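Local coordinates for chloride intracellular channel exc-4 (Caenorhabditis elegans, PDB 2YV9), which may insert into membranes to form chloride ion channels and is required to regulate the lumen size of the growing excretory canal, at residues A[41-46]-A[95-100]; A[45-50]-A[56-61]; A[82-85]-A[90-93]. All blocks are in the same frame, centred on the assembly; numbering follows the deposited sequence.

Contact 1 of 3, residues A[41-46]-A[95-100]; sequences QEFWME and REIEGR
Phe43 and Ile97 meet where two helices of the thioredoxin-like N-terminal domain, 38-52 and 94-107, pack on the same side of the central sheet. The methyl CG2 of Ile97 sits over one face of the Phe43 ring, 3.8 Å from its centroid and only 15° off the ring normal, a CH-pi contact displaced toward the CG side, where Ile97 CG2 comes to 3.7 Å from Phe43 CG. A beta-branched residue suits the place: with CG1 of Ile97 beside the backbone N (chi1 -62°), CG2 falls anti to that N, and this short branch reaches the ring. A flat aromatic side chain in turn bridges backbones whose CA atoms, Phe43 to Glu98, are still 7.4 Å apart at their nearest. Glu98 lends its aliphatic part, CB lying 4.0 Å from Phe43 CE1, while its carboxylate plane is turned 76° from the ring. Asn94 and Ile101, about one turn before and after Ile97, add to the packing round Phe43.

Beyond this apolar layer lies a cluster of acids. Glu42 and Glu98 bring like charges near each other, which would be costly without compensation; Arg95 of the second subunit provides it, forming intersubunit salt bridges with both carboxylates. By the symmetry of the pair, Arg95 of this chain reaches Glu42 and Glu98 of the second subunit, so acid and base on these helices serve the interface between the two copies in the crystal. Farther along, Glu46 turns OE1 into the plane of the Phe43 ring at its edge. On its other oxygen, one water lies 2.6 Å from Glu46 OE2 and 2.7 Å from Glu98 OE1, hydrogen-bonded to both and linking the helices.

Contact 2 of 3, residues A[45-50]-A[56-61]; sequences MELYAL and ARVEVK
Leu47 makes the first touch of helix 38-52 on strand 57-63, which with strand 19-25 form the right-handed beta-alpha-beta unit of the thioredoxin fold. Its CB lies 3.9 Å from Val58 CG1, and its carbonyl also takes part, Leu47 O standing 3.8 Å from Val58 CG2. Both methyls of Val58 thus face the helix: CG1, anti to the backbone N (chi1 -178°), meets Leu47 CB, while CG2, beside that N, lies against Leu47 O. A valine fits here because its branching at CB suits an extended strand and keeps the methyls close to the backbone.

One turn on, Leu50 approaches Ala56, where the chain returns from the helix to the strand. Their CA atoms are 5.7 Å apart, close enough that the small methyl of Ala56 suffices: its CB lies 4.4 Å from Leu50 CB. No hydrogen bond crosses between the segments, so this junction rests on apolar packing.

Leu47 also reaches Leu20 and Leu22 of strand 19-25, the parallel neighbour to which strand 57-63 is hydrogen-bonded through Arg57, Glu59 and Lys61. Helix 38-52 thus lies between the sheet and helix 190-210, with Met45 on the latter side.

Contact 3 of 3, residues A[82-85]-A[90-93]; sequences MIEE and TYTD. With CA (calcium ion), chain C.
The ring of Tyr91 meets Glu84 at its edge, where Tyr91 OH donates a hydrogen bond of 2.7 Å to Glu84 OE1. The acceptor is approached on its anti side, 28° out of the carboxylate plane, and ring and carboxylate planes stand 50° apart. The Met82 and Tyr91 side chains cross obliquely, and the bend at chi3 (70°) brings Met82 CE to 3.7 Å from Tyr91 CD2. On the other side of the sheet, Ile83 and Thr90, beta-branched and so suited to extended backbone, lie side by side, Ile83 CD1 3.5 Å from Thr90 CG2.

These residues belong to the beta hairpin of strands 81-84 and 89-91. Met82 and Tyr91 form an antiparallel hydrogen-bonded pair, at 2.9 Å from Met82 N to Tyr91 O and 2.6 Å from Tyr91 N to Met82 O; Ile83 and Thr90 are the non-hydrogen-bonded pair. A phenylalanine in place of Tyr91 would probably leave Glu84 OE1 without this donor.

Just past the strand, Thr92 O binds calcium at 2.6 Å, with the carbonyls of Gln78 and Pro80 and a water. Arg100 forms a salt bridge with Glu84 OE2, so a neutral donor and a cation grip the buried carboxylate, which would tend to stay ionised.

Following the chain from its N terminus, helix 38-52 supplies the first segments of both contact 1 and contact 2, which share Met45 and Glu46. Contact 2 closes first, a short return from the helix into edge strand 57-63. The chain then passes through helix 68-74 to the hairpin, where contact 3 closes a short hairpin loop. Contact 1 closes last and spans the longest loop, with contact 3 nested inside it; contacts 2 and 3 follow in series. Strand 89-91 leads almost directly into helix 94-107, linking contact 3 to contact 1. Contact 1 joins two helices, contact 2 a helix to strand 57-63, and contact 3 two strands, while Leu47 of contact 2 touches Met82 of contact 3.

Contact 1 of 3, residues A[41-46]-A[95-100]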
# COMPACT_ATOMS: atom_id res chain seq x y z
N GLN A 41 -10.32 -3.57 -4.52
CA GLN A 41 -11.50 -4.44 -4.29
C GLN A 41 -11.52 -5.03 -2.86
O GLN A 41 -12.56 -5.14 -2.24
CB GLN A 41 -11.66 -5.56 -5.26
CG GLN A 41 -13.09 -6.04 -5.19
CD GLN A 41 -13.54 -7.11 -6.21
OE1 GLN A 41 -12.78 -7.57 -7.07
NE2 GLN A 41 -14.81 -7.51 -6.08
N GLU A 42 -10.37 -5.41 -2.34
CA GLU A 42 -10.27 -5.91 -0.96
C GLU A 42 -10.90 -4.87 0.01
O GLU A 42 -11.78 -5.21 0.79
CB GLU A 42 -8.81 -6.11 -0.59
CG GLU A 42 -8.55 -6.56 0.84
CD GLU A 42 -7.10 -6.88 1.14
OE1 GLU A 42 -6.21 -6.66 0.28
OE2 GLU A 42 -6.84 -7.31 2.28
N PHE A 43 -10.42 -3.63 0.00
CA PHE A 43 -10.93 -2.65 0.95
C PHE A 43 -12.36 -2.24 0.67
O PHE A 43 -13.14 -1.96 1.61
CB PHE A 43 -10.02 -1.44 1.11
CG PHE A 43 -8.69 -1.80 1.62
CD1 PHE A 43 -8.56 -2.52 2.79
CD2 PHE A 43 -7.54 -1.47 0.95
CE1 PHE A 43 -7.33 -2.89 3.26
CE2 PHE A 43 -6.30 -1.83 1.45
CZ PHE A 43 -6.19 -2.54 2.57
N TRP A 44 -12.73 -2.21 -0.60
CA TRP A 44 -14.12 -1.88 -0.94
C TRP A 44 -15.02 -2.96 -0.36
O TRP A 44 -16.02 -2.63 0.33
CB TRP A 44 -14.30 -1.73 -2.43
CG TRP A 44 -15.63 -1.17 -2.93
CD1 TRP A 44 -16.82 -1.02 -2.24
CD2 TRP A 44 -15.87 -0.75 -4.26
NE1 TRP A 44 -17.77 -0.47 -3.10
CE2 TRP A 44 -17.20 -0.28 -4.34
CE3 TRP A 44 -15.05 -0.65 -5.40
CZ2 TRP A 44 -17.75 0.17 -5.53
CZ3 TRP A 44 -15.58 -0.15 -6.57
CH2 TRP A 44 -16.93 0.25 -6.63
N MET A 45 -14.64 -4.24 -0.52
CA MET A 45 -15.47 -5.27 0.11
C MET A 45 -15.60 -5.08 1.62
O MET A 45 -16.71 -5.22 2.21
CB MET A 45 -14.92 -6.66 -0.17
CG MET A 45 -15.04 -7.08 -1.62
SD MET A 45 -14.52 -8.72 -2.10
CE MET A 45 -15.53 -9.71 -1.04
N GLU A 46 -14.50 -4.76 2.27
CA GLU A 46 -14.54 -4.52 3.72
C GLU A 46 -15.44 -3.32 4.07
O GLU A 46 -16.28 -3.35 5.00
CB GLU A 46 -13.13 -4.36 4.25
CG GLU A 46 -12.30 -5.65 4.18
CD GLU A 46 -10.84 -5.46 4.54
OE1 GLU A 46 -10.44 -4.32 4.90
OE2 GLU A 46 -10.11 -6.46 4.48
N ARG A 95 -1.56 -0.25 5.16
CA ARG A 95 -1.56 -0.56 6.61
C ARG A 95 -2.56 0.38 7.35
O ARG A 95 -3.30 -0.05 8.25
CB ARG A 95 -0.14 -0.38 7.23
CG ARG A 95 0.84 -1.41 6.70
CD ARG A 95 2.29 -1.05 7.07
NE ARG A 95 2.76 0.12 6.32
CZ ARG A 95 3.84 0.83 6.64
NH1 ARG A 95 4.66 0.46 7.61
NH2 ARG A 95 4.18 1.88 5.89
N GLU A 96 -2.55 1.66 7.00
CA GLU A 96 -3.41 2.68 7.58
C GLU A 96 -4.90 2.42 7.26
O GLU A 96 -5.76 2.48 8.14
CB GLU A 96 -3.03 4.06 7.03
CG GLU A 96 -1.64 4.54 7.42
CD GLU A 96 -1.21 5.80 6.64
OE1 GLU A 96 -1.73 6.09 5.53
OE2 GLU A 96 -0.35 6.52 7.16
N ILE A 97 -5.19 2.07 6.01
CA ILE A 97 -6.59 1.83 5.58
C ILE A 97 -7.09 0.62 6.33
O ILE A 97 -8.17 0.66 6.94
CB ILE A 97 -6.70 1.62 4.05
CG1 ILE A 97 -6.22 2.88 3.29
CG2 ILE A 97 -8.10 1.23 3.60
CD1 ILE A 97 -6.01 2.62 1.77
N GLU A 98 -6.33 -0.46 6.32
CA GLU A 98 -6.77 -1.68 7.02
C GLU A 98 -6.96 -1.41 8.51
O GLU A 98 -7.90 -1.90 9.13
CB GLU A 98 -5.77 -2.80 6.91
CG GLU A 98 -6.27 -4.12 7.43
CD GLU A 98 -5.21 -5.19 7.27
OE1 GLU A 98 -5.32 -5.96 6.32
OE2 GLU A 98 -4.23 -5.22 8.03
N GLY A 99 -6.01 -0.65 9.08
CA GLY A 99 -6.03 -0.29 10.53
C GLY A 99 -7.32 0.39 10.93
O GLY A 99 -7.94 0.10 11.97
N ARG A 100 -7.75 1.32 10.11
CA ARG A 100 -8.96 2.09 10.42
C ARG A 100 -10.20 1.18 10.29
O ARG A 100 -11.12 1.22 11.13
CB ARG A 100 -9.09 3.32 9.52
CG ARG A 100 -10.37 4.17 9.81
CD ARG A 100 -10.45 4.63 11.30
NE ARG A 100 -11.63 5.48 11.43
CZ ARG A 100 -12.48 5.46 12.47
NH1 ARG A 100 -12.29 4.64 13.49
NH2 ARG A 100 -13.54 6.27 12.45
O HOH W 1 -7.54 -6.48 4.84

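Contact 2 of 3, residues A[45-50]-A[56-61]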
# COMPACT_ATOMS: atom_id res chain seq x y z
N MET A 45 -14.64 -4.24 -0.52
CA MET A 45 -15.47 -5.27 0.11
C MET A 45 -15.60 -5.08 1.62
O MET A 45 -16.71 -5.22 2.21
CB MET A 45 -14.92 -6.66 -0.17
CG MET A 45 -15.04 -7.08 -1.62
SD MET A 45 -14.52 -8.72 -2.10
CE MET A 45 -15.53 -9.71 -1.04
N GLU A 46 -14.50 -4.76 2.27
CA GLU A 46 -14.54 -4.52 3.72
C GLU A 46 -15.44 -3.32 4.07
O GLU A 46 -16.28 -3.35 5.00
CB GLU A 46 -13.13 -4.36 4.25
CG GLU A 46 -12.30 -5.65 4.18
CD GLU A 46 -10.84 -5.46 4.54
OE1 GLU A 46 -10.44 -4.32 4.90
OE2 GLU A 46 -10.11 -6.46 4.48
N LEU A 47 -15.24 -2.21 3.38
CA LEU A 47 -16.13 -1.05 3.57
C LEU A 47 -17.60 -1.38 3.33
O LEU A 47 -18.47 -0.90 4.08
CB LEU A 47 -15.69 0.12 2.70
CG LEU A 47 -14.37 0.70 3.24
CD1 LEU A 47 -13.78 1.73 2.22
CD2 LEU A 47 -14.47 1.38 4.56
N TYR A 48 -17.90 -2.20 2.34
CA TYR A 48 -19.28 -2.59 2.04
C TYR A 48 -19.86 -3.38 3.21
O TYR A 48 -21.02 -3.18 3.59
CB TYR A 48 -19.41 -3.41 0.73
CG TYR A 48 -20.82 -3.37 0.20
CD1 TYR A 48 -21.18 -2.45 -0.80
CD2 TYR A 48 -21.80 -4.20 0.70
CE1 TYR A 48 -22.48 -2.38 -1.26
CE2 TYR A 48 -23.10 -4.14 0.24
CZ TYR A 48 -23.44 -3.24 -0.73
OH TYR A 48 -24.76 -3.19 -1.21
N ALA A 49 -19.06 -4.26 3.80
CA ALA A 49 -19.52 -5.02 4.98
C ALA A 49 -20.02 -4.06 6.06
O ALA A 49 -21.08 -4.27 6.67
CB ALA A 49 -18.41 -5.92 5.56
N LEU A 50 -19.26 -3.00 6.30
CA LEU A 50 -19.59 -2.00 7.33
C LEU A 50 -20.76 -1.09 6.94
O LEU A 50 -21.66 -0.82 7.78
CB LEU A 50 -18.40 -1.13 7.71
CG LEU A 50 -17.11 -1.78 8.20
CD1 LEU A 50 -16.06 -0.72 8.45
CD2 LEU A 50 -17.40 -2.55 9.48
N ALA A 56 -20.90 2.48 8.86
CA ALA A 56 -20.23 3.62 8.20
C ALA A 56 -21.03 4.09 6.98
O ALA A 56 -21.77 3.31 6.39
CB ALA A 56 -18.81 3.22 7.78
N ARG A 57 -20.89 5.36 6.63
CA ARG A 57 -21.24 5.87 5.33
C ARG A 57 -19.98 5.72 4.46
O ARG A 57 -18.85 5.98 4.90
CB ARG A 57 -21.64 7.32 5.38
CG ARG A 57 -22.89 7.58 6.21
CD ARG A 57 -23.13 9.08 6.32
NE ARG A 57 -22.23 9.69 7.30
CZ ARG A 57 -21.70 10.91 7.20
NH1 ARG A 57 -21.97 11.70 6.18
NH2 ARG A 57 -20.89 11.35 8.16
N VAL A 58 -20.20 5.32 3.21
CA VAL A 58 -19.10 5.04 2.31
C VAL A 58 -19.44 5.57 0.93
O VAL A 58 -20.53 5.32 0.40
CB VAL A 58 -18.85 3.51 2.20
CG1 VAL A 58 -17.64 3.17 1.28
CG2 VAL A 58 -18.71 2.90 3.54
N GLU A 59 -18.48 6.28 0.34
CA GLU A 59 -18.56 6.69 -1.04
C GLU A 59 -17.34 6.10 -1.73
O GLU A 59 -16.32 5.92 -1.10
CB GLU A 59 -18.57 8.22 -1.16
CG GLU A 59 -19.81 8.87 -0.53
CD GLU A 59 -19.77 10.39 -0.56
OE1 GLU A 59 -18.69 10.96 -0.84
OE2 GLU A 59 -20.82 11.01 -0.29
N VAL A 60 -17.48 5.74 -3.00
CA VAL A 60 -16.36 5.29 -3.79
C VAL A 60 -16.25 6.14 -5.05
O VAL A 60 -17.27 6.38 -5.71
CB VAL A 60 -16.51 3.81 -4.22
CG1 VAL A 60 -15.28 3.38 -5.09
CG2 VAL A 60 -16.63 2.92 -3.01
N LYS A 61 -15.02 6.51 -5.40
CA LYS A 61 -14.72 7.34 -6.58
C LYS A 61 -13.55 6.76 -7.36
O LYS A 61 -12.58 6.33 -6.76
CB LYS A 61 -14.35 8.76 -6.15
CG LYS A 61 -15.49 9.50 -5.49
CD LYS A 61 -15.12 10.90 -5.06
CE LYS A 61 -16.28 11.59 -4.35
NZ LYS A 61 -17.51 11.64 -5.18

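Contact 3 of 3, residues A[82-85]-A[90-93]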
# COMPACT_ATOMS: atom_id res chain seq x y z
N MET A 82 -8.02 6.13 1.23
CA MET A 82 -9.25 6.34 1.98
C MET A 82 -9.18 7.66 2.73
O MET A 82 -8.12 7.97 3.37
CB MET A 82 -9.53 5.18 2.94
CG MET A 82 -10.95 5.22 3.52
SD MET A 82 -11.32 3.71 4.43
CE MET A 82 -10.30 3.80 5.87
N ILE A 83 -10.27 8.46 2.59
CA ILE A 83 -10.35 9.77 3.19
C ILE A 83 -11.42 9.80 4.25
O ILE A 83 -12.53 9.25 4.03
CB ILE A 83 -10.73 10.89 2.18
CG1 ILE A 83 -9.88 10.79 0.92
CG2 ILE A 83 -10.51 12.23 2.82
CD1 ILE A 83 -8.51 10.80 1.19
N GLU A 84 -11.07 10.35 5.40
CA GLU A 84 -12.09 10.57 6.48
C GLU A 84 -12.05 12.05 6.82
O GLU A 84 -11.42 12.51 7.76
CB GLU A 84 -11.83 9.70 7.69
CG GLU A 84 -12.98 9.65 8.70
CD GLU A 84 -12.81 8.51 9.70
OE1 GLU A 84 -11.77 7.78 9.66
OE2 GLU A 84 -13.69 8.34 10.56
N GLU A 85 -12.73 12.82 5.99
CA GLU A 85 -12.62 14.27 6.01
C GLU A 85 -13.05 14.88 7.34
O GLU A 85 -12.42 15.81 7.82
CB GLU A 85 -13.44 14.85 4.89
CG GLU A 85 -12.67 15.80 4.10
CD GLU A 85 -13.48 16.39 2.99
OE1 GLU A 85 -14.42 15.76 2.50
OE2 GLU A 85 -13.13 17.52 2.62
N THR A 90 -6.36 11.30 6.08
CA THR A 90 -6.16 10.69 4.78
C THR A 90 -5.30 9.45 4.98
O THR A 90 -4.20 9.53 5.50
CB THR A 90 -5.45 11.64 3.83
OG1 THR A 90 -6.27 12.80 3.66
CG2 THR A 90 -5.22 10.99 2.49
N TYR A 91 -5.83 8.29 4.63
CA TYR A 91 -5.10 7.03 4.76
C TYR A 91 -4.62 6.60 3.38
O TYR A 91 -5.40 6.06 2.57
CB TYR A 91 -6.01 5.95 5.35
CG TYR A 91 -6.85 6.38 6.56
CD1 TYR A 91 -6.30 6.41 7.83
CD2 TYR A 91 -8.17 6.77 6.40
CE1 TYR A 91 -7.07 6.78 8.95
CE2 TYR A 91 -8.97 7.13 7.53
CZ TYR A 91 -8.40 7.15 8.80
OH TYR A 91 -9.13 7.55 9.93
N THR A 92 -3.34 6.83 3.10
CA THR A 92 -2.80 6.53 1.77
C THR A 92 -2.10 5.17 1.73
O THR A 92 -1.94 4.61 0.65
CB THR A 92 -1.84 7.63 1.27
OG1 THR A 92 -0.72 7.72 2.14
CG2 THR A 92 -2.58 8.97 1.23
N ASP A 93 -1.72 4.62 2.88
CA ASP A 93 -0.93 3.42 2.99
C ASP A 93 -1.86 2.29 3.38
O ASP A 93 -2.75 2.48 4.23
CB ASP A 93 0.16 3.56 4.05
CG ASP A 93 1.10 2.36 4.12
OD1 ASP A 93 0.67 1.29 4.60
OD2 ASP A 93 2.29 2.47 3.71
CA CA C . -2.34 2.82 -1.19
O HOH W 2 -1.33 1.39 -3.22